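Local coordinates for putative sulfatase yidJ (Bacteroides fragilis, PDB 2QZU), which probably hydrolyses sulfate esters as a metal-dependent member of the sulfatase family, at residues L83-Y88 with V107-N112; L354-A359 with F382-E387; T364-M369 with K373-T378. All coordinates share one frame; numbering follows the deposited sequence.

Following the chain from the N terminus, contact 1 comes first: residues 83-88, at the end of helix 76-85, meet 107-112 and close a loop of 18 residues that contains helix 89-92. Contact 2 opens much later, at 354-359 just after edge strand 349-352, and closes at 382-387 where helix 385-390 begins. Within that span lies contact 3, a short turn-back of 373-378 onto helix 361-368 across only three residues. Contact 1 is thus in series with the other two, and no two contacts cross. In space they still meet: Leu-83 packs on Phe-358, Met-87 touches Thr-378, and Ser-367 is hydrogen-bonded to Asp-383.

Contact 1: residues L83-Y88 with V107-N112; sequences LMTGMY and VELSQN
The C-terminal end of helix 76-85 rests on an extended loop here, with Met-84 and Thr-85 both turned toward Leu-109. The closest touch is between two methyls: Thr-85 CG2 and Leu-109 CD1 lie 3.4 Å apart, tighter than usual for carbon atoms. The threonine and leucine side chains run side by side but point opposite ways. Leu-109 CD2, the other branch, reaches Met-84 CB at a looser 4.4 Å. Met-84, a selenomethionine in this crystal, offers only the root of its side chain; beyond CB the chain turns off to pack on Met-34 of strand 29-35 and Trp-116 of helix 116-122. Leu-109 holds CG anti to its own backbone N (chi1 -177°), which carries both methyls across to the helix.

In the sulfatase family this helix is the one headed by the residue converted to formylglycine, and the conversion is predicted for Ser-76, although it is absent from this model. Contact 1 sits at the far end of the same helix, where the chain leaves it. Thr-85 is the pivot: with chi1 at 66°, its hydroxyl faces back over the backbone while CG2 is left for the leucine. The hydroxyl is hydrogen-bonded to Gly-81 O one turn earlier, and Thr-85 OG1 also accepts from Met-87 N at 3.2 Å, an ST turn. Gly-86, between them, leaves helical geometry with a positive phi of 72°.

On the loop side, a second ST turn shapes the chain, Asn-112 N donating to Ser-110 OG at 3.2 Å. Leu-109 has its backbone hydrogen-bonded to Leu-135, and its carbonyl O takes a hydrogen bond from Arg-162 NH2.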
loop_
_atom_site.group_PDB
_atom_site.type_symbol
_atom_site.label_atom_id
_atom_site.label_comp_id
_atom_site.label_asym_id
_atom_site.label_seq_id
_atom_site.Cartn_x
_atom_site.Cartn_y
_atom_site.Cartn_z
ATOM N N LEU A 83 5.731 27.829 9.334
ATOM C CA LEU A 83 5.337 28.690 8.228
ATOM C C LEU A 83 4.194 29.618 8.625
ATOM O O LEU A 83 4.258 30.825 8.407
ATOM C CB LEU A 83 4.895 27.853 7.026
ATOM C CG LEU A 83 4.226 28.653 5.902
ATOM C CD1 LEU A 83 5.231 29.626 5.293
ATOM C CD2 LEU A 83 3.697 27.700 4.844
HETATM N N MSE A 84 3.150 29.056 9.219
HETATM C CA MSE A 84 1.995 29.857 9.598
HETATM C C MSE A 84 2.220 30.860 10.732
HETATM O O MSE A 84 1.679 31.965 10.693
HETATM C CB MSE A 84 0.814 28.947 9.946
HETATM C CG MSE A 84 0.380 28.006 8.824
HETATM SE SE MSE A 84 0.147 28.861 7.086
HETATM C CE MSE A 84 0.448 27.298 5.978
ATOM N N THR A 85 3.025 30.485 11.724
ATOM C CA THR A 85 3.282 31.352 12.875
ATOM C C THR A 85 4.546 32.205 12.801
ATOM O O THR A 85 4.657 33.215 13.503
ATOM C CB THR A 85 3.392 30.536 14.179
ATOM O OG1 THR A 85 4.551 29.697 14.120
ATOM C CG2 THR A 85 2.160 29.673 14.383
ATOM N N GLY A 86 5.502 31.792 11.978
ATOM C CA GLY A 86 6.751 32.529 11.883
ATOM C C GLY A 86 7.593 32.325 13.136
ATOM O O GLY A 86 8.512 33.098 13.413
HETATM N N MSE A 87 7.276 31.281 13.896
HETATM C CA MSE A 87 8.001 30.967 15.125
HETATM C C MSE A 87 8.676 29.612 15.006
HETATM O O MSE A 87 8.218 28.746 14.261
HETATM C CB MSE A 87 7.045 30.941 16.322
HETATM C CG MSE A 87 6.300 32.251 16.558
HETATM SE SE MSE A 87 5.134 32.171 18.112
HETATM C CE MSE A 87 3.425 31.990 17.228
ATOM N N TYR A 88 9.768 29.421 15.734
ATOM C CA TYR A 88 10.444 28.136 15.691
ATOM C C TYR A 88 9.548 27.148 16.465
ATOM O O TYR A 88 8.636 27.571 17.172
ATOM C CB TYR A 88 11.875 28.322 16.210
ATOM C CG TYR A 88 12.675 29.145 15.203
ATOM C CD1 TYR A 88 13.032 28.601 13.964
ATOM C CD2 TYR A 88 12.971 30.492 15.434
ATOM C CE1 TYR A 88 13.652 29.374 12.981
ATOM C CE2 TYR A 88 13.591 31.276 14.455
ATOM C CZ TYR A 88 13.926 30.710 13.230
ATOM O OH TYR A 88 14.515 31.482 12.247
ATOM N N VAL A 107 -0.182 19.320 20.557
ATOM C CA VAL A 107 0.563 19.520 19.323
ATOM C C VAL A 107 -0.385 19.891 18.181
ATOM O O VAL A 107 -0.938 19.028 17.499
ATOM C CB VAL A 107 1.382 18.250 18.976
ATOM C CG1 VAL A 107 2.155 18.449 17.683
ATOM C CG2 VAL A 107 2.346 17.942 20.113
ATOM N N GLU A 108 -0.595 21.194 18.008
ATOM C CA GLU A 108 -1.453 21.720 16.948
ATOM C C GLU A 108 -1.315 23.239 16.921
ATOM O O GLU A 108 -0.813 23.844 17.869
ATOM C CB GLU A 108 -2.928 21.338 17.176
ATOM C CG GLU A 108 -3.574 21.972 18.406
ATOM C CD GLU A 108 -5.085 21.741 18.479
ATOM O OE1 GLU A 108 -5.638 21.005 17.630
ATOM O OE2 GLU A 108 -5.721 22.301 19.394
ATOM N N LEU A 109 -1.759 23.855 15.832
ATOM C CA LEU A 109 -1.683 25.304 15.702
ATOM C C LEU A 109 -2.646 25.931 16.706
ATOM O O LEU A 109 -3.789 25.502 16.827
ATOM C CB LEU A 109 -2.073 25.723 14.282
ATOM C CG LEU A 109 -1.974 27.210 13.934
ATOM C CD1 LEU A 109 -0.533 27.678 14.066
ATOM C CD2 LEU A 109 -2.471 27.431 12.510
ATOM N N SER A 110 -2.180 26.944 17.425
ATOM C CA SER A 110 -3.021 27.612 18.407
ATOM C C SER A 110 -4.058 28.486 17.712
ATOM O O SER A 110 -3.742 29.188 16.753
ATOM C CB SER A 110 -2.163 28.480 19.332
ATOM O OG SER A 110 -2.970 29.172 20.270
ATOM N N GLN A 111 -5.295 28.437 18.192
ATOM C CA GLN A 111 -6.350 29.260 17.614
ATOM C C GLN A 111 -6.008 30.734 17.842
ATOM O O GLN A 111 -6.415 31.603 17.071
ATOM C CB GLN A 111 -7.698 28.921 18.266
ATOM C CG GLN A 111 -8.855 29.803 17.814
ATOM C CD GLN A 111 -10.185 29.375 18.409
ATOM O OE1 GLN A 111 -11.174 30.110 18.344
ATOM N NE2 GLN A 111 -10.221 28.178 18.984
ATOM N N ASN A 112 -5.239 31.004 18.896
ATOM C CA ASN A 112 -4.839 32.370 19.234
ATOM C C ASN A 112 -3.563 32.835 18.545
ATOM O O ASN A 112 -3.170 33.993 18.681
ATOM C CB ASN A 112 -4.658 32.512 20.747
ATOM C CG ASN A 112 -5.934 32.241 21.512
ATOM O OD1 ASN A 112 -6.976 32.835 21.232
ATOM N ND2 ASN A 112 -5.858 31.346 22.491
#

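Contact 2: residues L354-A359 with F382-E387; sequences LMIAFA and FDLSNE
Leu-384 and Leu-354 carry most of this contact, and everything that passes between the two segments is apolar. Leu-384 CD1 is the central atom: it lies 3.8 Å from Ile-356 CA and 3.9 Å from Ile-356 CG1, so the methyl sits against the root of the isoleucine rather than its far end. Leu-384 CD1 also reaches Leu-354 CD2 at 4.1 Å. The Leu-384 side chain crosses both Ile-356 and Leu-354 at a slant. Leu-354, with chi1 at -178° swinging its CG to the side away from the backbone N, sends both methyls on to Glu-387, crossing that side chain at about a right angle; Leu-354 CD2 comes to 3.8 Å from Glu-387 CB. Only the aliphatic part of the glutamate is used, because the chain bends at chi2 (69°) and takes the carboxylate away.

Hydrogen bonds within the segments shape the helix entry, and a weak one closes a turn in 354-359. Asp-383 OD1 accepts twice from Ser-385: from the hydroxyl OG at 2.7 Å, on the syn side but tilted out of the carboxylate plane, and from the backbone N at 3.1 Å. The second bond makes an Asx turn, is fairly straight at 163°, and holds the chain as it enters helix 385-390 with Leu-384 at the N-cap position. In the other segment Met-355 is the centre of an inverse gamma turn, with a weak bond from Ile-356 N to Leu-354 O.

Asp-360, just before helix 361-368, and Thr-364 within it join the parts: the Asp-360 carboxylate is hydrogen-bonded to Ala-357 N through one oxygen and to Phe-382 N through the other, and Thr-364 OG1 to Leu-384 N. The contact packs the loop from edge strand 349-352 against the start of helix 385-390, with helix 361-368 alongside.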
loop_
_atom_site.group_PDB
_atom_site.type_symbol
_atom_site.label_atom_id
_atom_site.label_comp_id
_atom_site.label_asym_id
_atom_site.label_seq_id
_atom_site.Cartn_x
_atom_site.Cartn_y
_atom_site.Cartn_z
ATOM N N LEU A 354 20.943 32.456 -1.661
ATOM C CA LEU A 354 20.369 32.812 -0.359
ATOM C C LEU A 354 19.801 31.588 0.364
ATOM O O LEU A 354 18.955 30.885 -0.181
ATOM C CB LEU A 354 19.248 33.837 -0.546
ATOM C CG LEU A 354 18.607 34.328 0.756
ATOM C CD1 LEU A 354 19.596 35.210 1.509
ATOM C CD2 LEU A 354 17.333 35.102 0.441
HETATM N N MSE A 355 20.244 31.348 1.596
HETATM C CA MSE A 355 19.754 30.189 2.342
HETATM C C MSE A 355 18.432 30.485 3.046
HETATM O O MSE A 355 18.329 30.396 4.272
HETATM C CB MSE A 355 20.789 29.728 3.373
HETATM C CG MSE A 355 20.575 28.287 3.814
HETATM SE SE MSE A 355 21.504 27.827 5.434
HETATM C CE MSE A 355 23.318 28.193 4.840
ATOM N N ILE A 356 17.423 30.838 2.259
ATOM C CA ILE A 356 16.107 31.139 2.799
ATOM C C ILE A 356 15.465 29.845 3.296
ATOM O O ILE A 356 15.684 28.774 2.728
ATOM C CB ILE A 356 15.212 31.808 1.716
ATOM C CG1 ILE A 356 13.818 32.089 2.277
ATOM C CG2 ILE A 356 15.120 30.920 0.483
ATOM C CD1 ILE A 356 12.979 32.979 1.377
ATOM N N ALA A 357 14.691 29.942 4.371
ATOM C CA ALA A 357 14.034 28.765 4.922
ATOM C C ALA A 357 12.529 28.855 4.754
ATOM O O ALA A 357 11.959 29.944 4.665
ATOM C CB ALA A 357 14.376 28.611 6.403
ATOM N N PHE A 358 11.894 27.692 4.722
ATOM C CA PHE A 358 10.447 27.584 4.590
ATOM C C PHE A 358 9.757 28.521 5.586
ATOM O O PHE A 358 8.815 29.230 5.232
ATOM C CB PHE A 358 10.045 26.126 4.856
ATOM C CG PHE A 358 8.592 25.815 4.612
ATOM C CD1 PHE A 358 8.036 25.932 3.339
ATOM C CD2 PHE A 358 7.797 25.320 5.648
ATOM C CE1 PHE A 358 6.712 25.556 3.102
ATOM C CE2 PHE A 358 6.476 24.941 5.423
ATOM C CZ PHE A 358 5.932 25.057 4.146
ATOM N N ALA A 359 10.253 28.543 6.821
ATOM C CA ALA A 359 9.663 29.361 7.882
ATOM C C ALA A 359 9.914 30.867 7.800
ATOM O O ALA A 359 9.300 31.637 8.534
ATOM C CB ALA A 359 10.119 28.841 9.241
ATOM N N PHE A 382 13.589 34.828 9.926
ATOM C CA PHE A 382 14.254 35.889 9.166
ATOM C C PHE A 382 13.410 36.625 8.127
ATOM O O PHE A 382 12.716 36.004 7.325
ATOM C CB PHE A 382 15.495 35.342 8.447
ATOM C CG PHE A 382 16.537 34.756 9.361
ATOM C CD1 PHE A 382 16.516 33.400 9.685
ATOM C CD2 PHE A 382 17.556 35.555 9.873
ATOM C CE1 PHE A 382 17.497 32.848 10.506
ATOM C CE2 PHE A 382 18.541 35.012 10.696
ATOM C CZ PHE A 382 18.515 33.655 11.011
ATOM N N ASP A 383 13.480 37.956 8.152
ATOM C CA ASP A 383 12.778 38.787 7.179
ATOM C C ASP A 383 13.828 39.014 6.096
ATOM O O ASP A 383 14.713 39.861 6.243
ATOM C CB ASP A 383 12.374 40.135 7.784
ATOM C CG ASP A 383 11.685 41.045 6.780
ATOM O OD1 ASP A 383 11.841 40.824 5.559
ATOM O OD2 ASP A 383 10.995 41.996 7.211
ATOM N N LEU A 384 13.732 38.254 5.015
ATOM C CA LEU A 384 14.704 38.351 3.932
ATOM C C LEU A 384 14.134 39.062 2.709
ATOM O O LEU A 384 14.596 38.851 1.589
ATOM C CB LEU A 384 15.163 36.939 3.542
ATOM C CG LEU A 384 15.786 36.097 4.666
ATOM C CD1 LEU A 384 15.938 34.651 4.220
ATOM C CD2 LEU A 384 17.128 36.687 5.056
ATOM N N SER A 385 13.142 39.914 2.931
ATOM C CA SER A 385 12.500 40.630 1.834
ATOM C C SER A 385 13.460 41.410 0.934
ATOM O O SER A 385 13.341 41.368 -0.294
ATOM C CB SER A 385 11.422 41.570 2.386
ATOM O OG SER A 385 11.959 42.453 3.352
ATOM N N ASN A 386 14.409 42.121 1.536
ATOM C CA ASN A 386 15.360 42.899 0.749
ATOM C C ASN A 386 16.239 41.990 -0.101
ATOM O O ASN A 386 16.464 42.254 -1.287
ATOM C CB ASN A 386 16.233 43.761 1.663
ATOM C CG ASN A 386 17.177 44.650 0.882
ATOM O OD1 ASN A 386 18.384 44.409 0.833
ATOM N ND2 ASN A 386 16.625 45.676 0.244
ATOM N N GLU A 387 16.735 40.921 0.517
ATOM C CA GLU A 387 17.577 39.949 -0.168
ATOM C C GLU A 387 16.825 39.328 -1.347
ATOM O O GLU A 387 17.370 39.191 -2.440
ATOM C CB GLU A 387 18.003 38.841 0.801
ATOM C CG GLU A 387 19.011 39.236 1.882
ATOM C CD GLU A 387 18.451 40.185 2.930
ATOM O OE1 GLU A 387 17.230 40.161 3.190
ATOM O OE2 GLU A 387 19.250 40.947 3.518
#

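Contact 3: residues T364-M369 with K373-T378; sequences TLLSMM and KEIPET
Leu-366 and Ile-375 lie alongside each other, head to tail, the leucine coming off helix 361-368 and the isoleucine off the loop that doubles back beside it. The touching is done along their lengths: Ile-375 CG1 lies 4.1 Å from Leu-366 CD2 and at the same distance from Leu-366 CB. Leu-366 has chi1 at -113°, away from any staggered position, and its side chain also packs on Trp-116, Val-119 and Leu-120 of helix 116-122, so it is wedged between that helix and the loop.

Ile-375 does not aim its CB straight at the helix. With CG1 anti to the carbonyl carbon (chi1 -61°) and an extended chi2, its longer branch is carried inward, and Ile-375 CD1 arrives 3.4 Å from Ser-367 OG. That hydroxyl is already engaged: it is hydrogen-bonded to Asp-383 OD2, the oxygen not used in the Asx turn before helix 385-390, with weak further bonds to Pro-363 O and Ser-372 OG. On the outward side of the loop, Lys-373 NZ and Glu-374 OE2 form a salt bridge of 3.0 Å between neighbours in sequence, well away from the leucine.

No hydrogen bond links the two segments, so between them this tight turn-back after the helix is held by van der Waals contact. The Ile-375 methyl covers part of a hydroxyl whose polar need Asp-383 already meets, so the apolar contact need cost it no hydrogen bond.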
loop_
_atom_site.group_PDB
_atom_site.type_symbol
_atom_site.label_atom_id
_atom_site.label_comp_id
_atom_site.label_asym_id
_atom_site.label_seq_id
_atom_site.Cartn_x
_atom_site.Cartn_y
_atom_site.Cartn_z
ATOM N N THR A 364 9.130 37.548 5.459
ATOM C CA THR A 364 9.639 37.892 4.134
ATOM C C THR A 364 8.537 38.321 3.167
ATOM O O THR A 364 8.622 39.391 2.562
ATOM C CB THR A 364 10.436 36.713 3.528
ATOM O OG1 THR A 364 11.525 36.381 4.402
ATOM C CG2 THR A 364 10.999 37.083 2.154
ATOM N N LEU A 365 7.498 37.502 3.024
ATOM C CA LEU A 365 6.407 37.838 2.110
ATOM C C LEU A 365 5.631 39.069 2.573
ATOM O O LEU A 365 5.337 39.959 1.778
ATOM C CB LEU A 365 5.454 36.648 1.954
ATOM C CG LEU A 365 6.014 35.442 1.183
ATOM C CD1 LEU A 365 5.074 34.250 1.326
ATOM C CD2 LEU A 365 6.190 35.811 -0.287
ATOM N N LEU A 366 5.310 39.128 3.860
ATOM C CA LEU A 366 4.562 40.266 4.384
ATOM C C LEU A 366 5.271 41.592 4.115
ATOM O O LEU A 366 4.633 42.566 3.720
ATOM C CB LEU A 366 4.322 40.090 5.886
ATOM C CG LEU A 366 2.875 39.883 6.352
ATOM C CD1 LEU A 366 2.105 39.027 5.367
ATOM C CD2 LEU A 366 2.881 39.254 7.740
ATOM N N SER A 367 6.584 41.634 4.336
ATOM C CA SER A 367 7.341 42.861 4.088
ATOM C C SER A 367 7.370 43.155 2.586
ATOM O O SER A 367 7.217 44.301 2.173
ATOM C CB SER A 367 8.773 42.741 4.627
ATOM O OG SER A 367 8.794 42.791 6.046
HETATM N N MSE A 368 7.561 42.120 1.771
HETATM C CA MSE A 368 7.585 42.301 0.321
HETATM C C MSE A 368 6.251 42.857 -0.168
HETATM O O MSE A 368 6.201 43.632 -1.124
HETATM C CB MSE A 368 7.844 40.967 -0.393
HETATM C CG MSE A 368 9.264 40.441 -0.300
HETATM SE SE MSE A 368 9.371 38.664 -1.083
HETATM C CE MSE A 368 9.167 39.156 -2.948
HETATM N N MSE A 369 5.173 42.458 0.499
HETATM C CA MSE A 369 3.828 42.877 0.121
HETATM C C MSE A 369 3.415 44.260 0.605
HETATM O O MSE A 369 2.351 44.751 0.230
HETATM C CB MSE A 369 2.822 41.833 0.603
HETATM C CG MSE A 369 2.962 40.508 -0.121
HETATM SE SE MSE A 369 2.007 39.051 0.690
HETATM C CE MSE A 369 2.941 37.613 -0.205
ATOM N N LYS A 373 5.002 46.540 8.860
ATOM C CA LYS A 373 4.557 47.002 10.175
ATOM C C LYS A 373 3.558 46.055 10.841
ATOM O O LYS A 373 3.323 46.148 12.049
ATOM C CB LYS A 373 3.934 48.400 10.063
ATOM C CG LYS A 373 2.580 48.421 9.368
ATOM C CD LYS A 373 2.155 49.832 8.973
ATOM C CE LYS A 373 1.631 50.633 10.151
ATOM N NZ LYS A 373 0.354 50.067 10.671
ATOM N N GLU A 374 2.977 45.145 10.061
ATOM C CA GLU A 374 1.991 44.204 10.589
ATOM C C GLU A 374 2.573 42.890 11.107
ATOM O O GLU A 374 1.836 42.054 11.624
ATOM C CB GLU A 374 0.928 43.883 9.528
ATOM C CG GLU A 374 0.221 45.094 8.932
ATOM C CD GLU A 374 -0.418 45.981 9.980
ATOM O OE1 GLU A 374 -1.121 45.452 10.868
ATOM O OE2 GLU A 374 -0.222 47.213 9.912
ATOM N N ILE A 375 3.881 42.697 10.965
ATOM C CA ILE A 375 4.512 41.471 11.454
ATOM C C ILE A 375 4.507 41.527 12.983
ATOM O O ILE A 375 5.022 42.473 13.575
ATOM C CB ILE A 375 5.966 41.352 10.948
ATOM C CG1 ILE A 375 5.979 41.295 9.419
ATOM C CG2 ILE A 375 6.617 40.093 11.506
ATOM C CD1 ILE A 375 7.368 41.346 8.816
ATOM N N PRO A 376 3.905 40.523 13.641
ATOM C CA PRO A 376 3.852 40.503 15.105
ATOM C C PRO A 376 5.242 40.470 15.731
ATOM O O PRO A 376 6.203 40.004 15.114
ATOM C CB PRO A 376 3.069 39.226 15.408
ATOM C CG PRO A 376 2.217 39.048 14.194
ATOM C CD PRO A 376 3.163 39.380 13.079
ATOM N N GLU A 377 5.340 40.966 16.959
ATOM C CA GLU A 377 6.607 40.974 17.679
ATOM C C GLU A 377 6.971 39.533 18.033
ATOM O O GLU A 377 8.117 39.230 18.356
ATOM C CB GLU A 377 6.475 41.812 18.955
ATOM C CG GLU A 377 7.710 41.824 19.842
ATOM C CD GLU A 377 8.927 42.399 19.145
ATOM O OE1 GLU A 377 8.873 43.574 18.720
ATOM O OE2 GLU A 377 9.940 41.678 19.023
ATOM N N THR A 378 5.984 38.648 17.956
ATOM C CA THR A 378 6.186 37.242 18.282
ATOM C C THR A 378 6.911 36.458 17.183
ATOM O O THR A 378 7.411 35.362 17.430
ATOM C CB THR A 378 4.835 36.550 18.595
ATOM O OG1 THR A 378 5.079 35.219 19.070
ATOM C CG2 THR A 378 3.957 36.480 17.349
#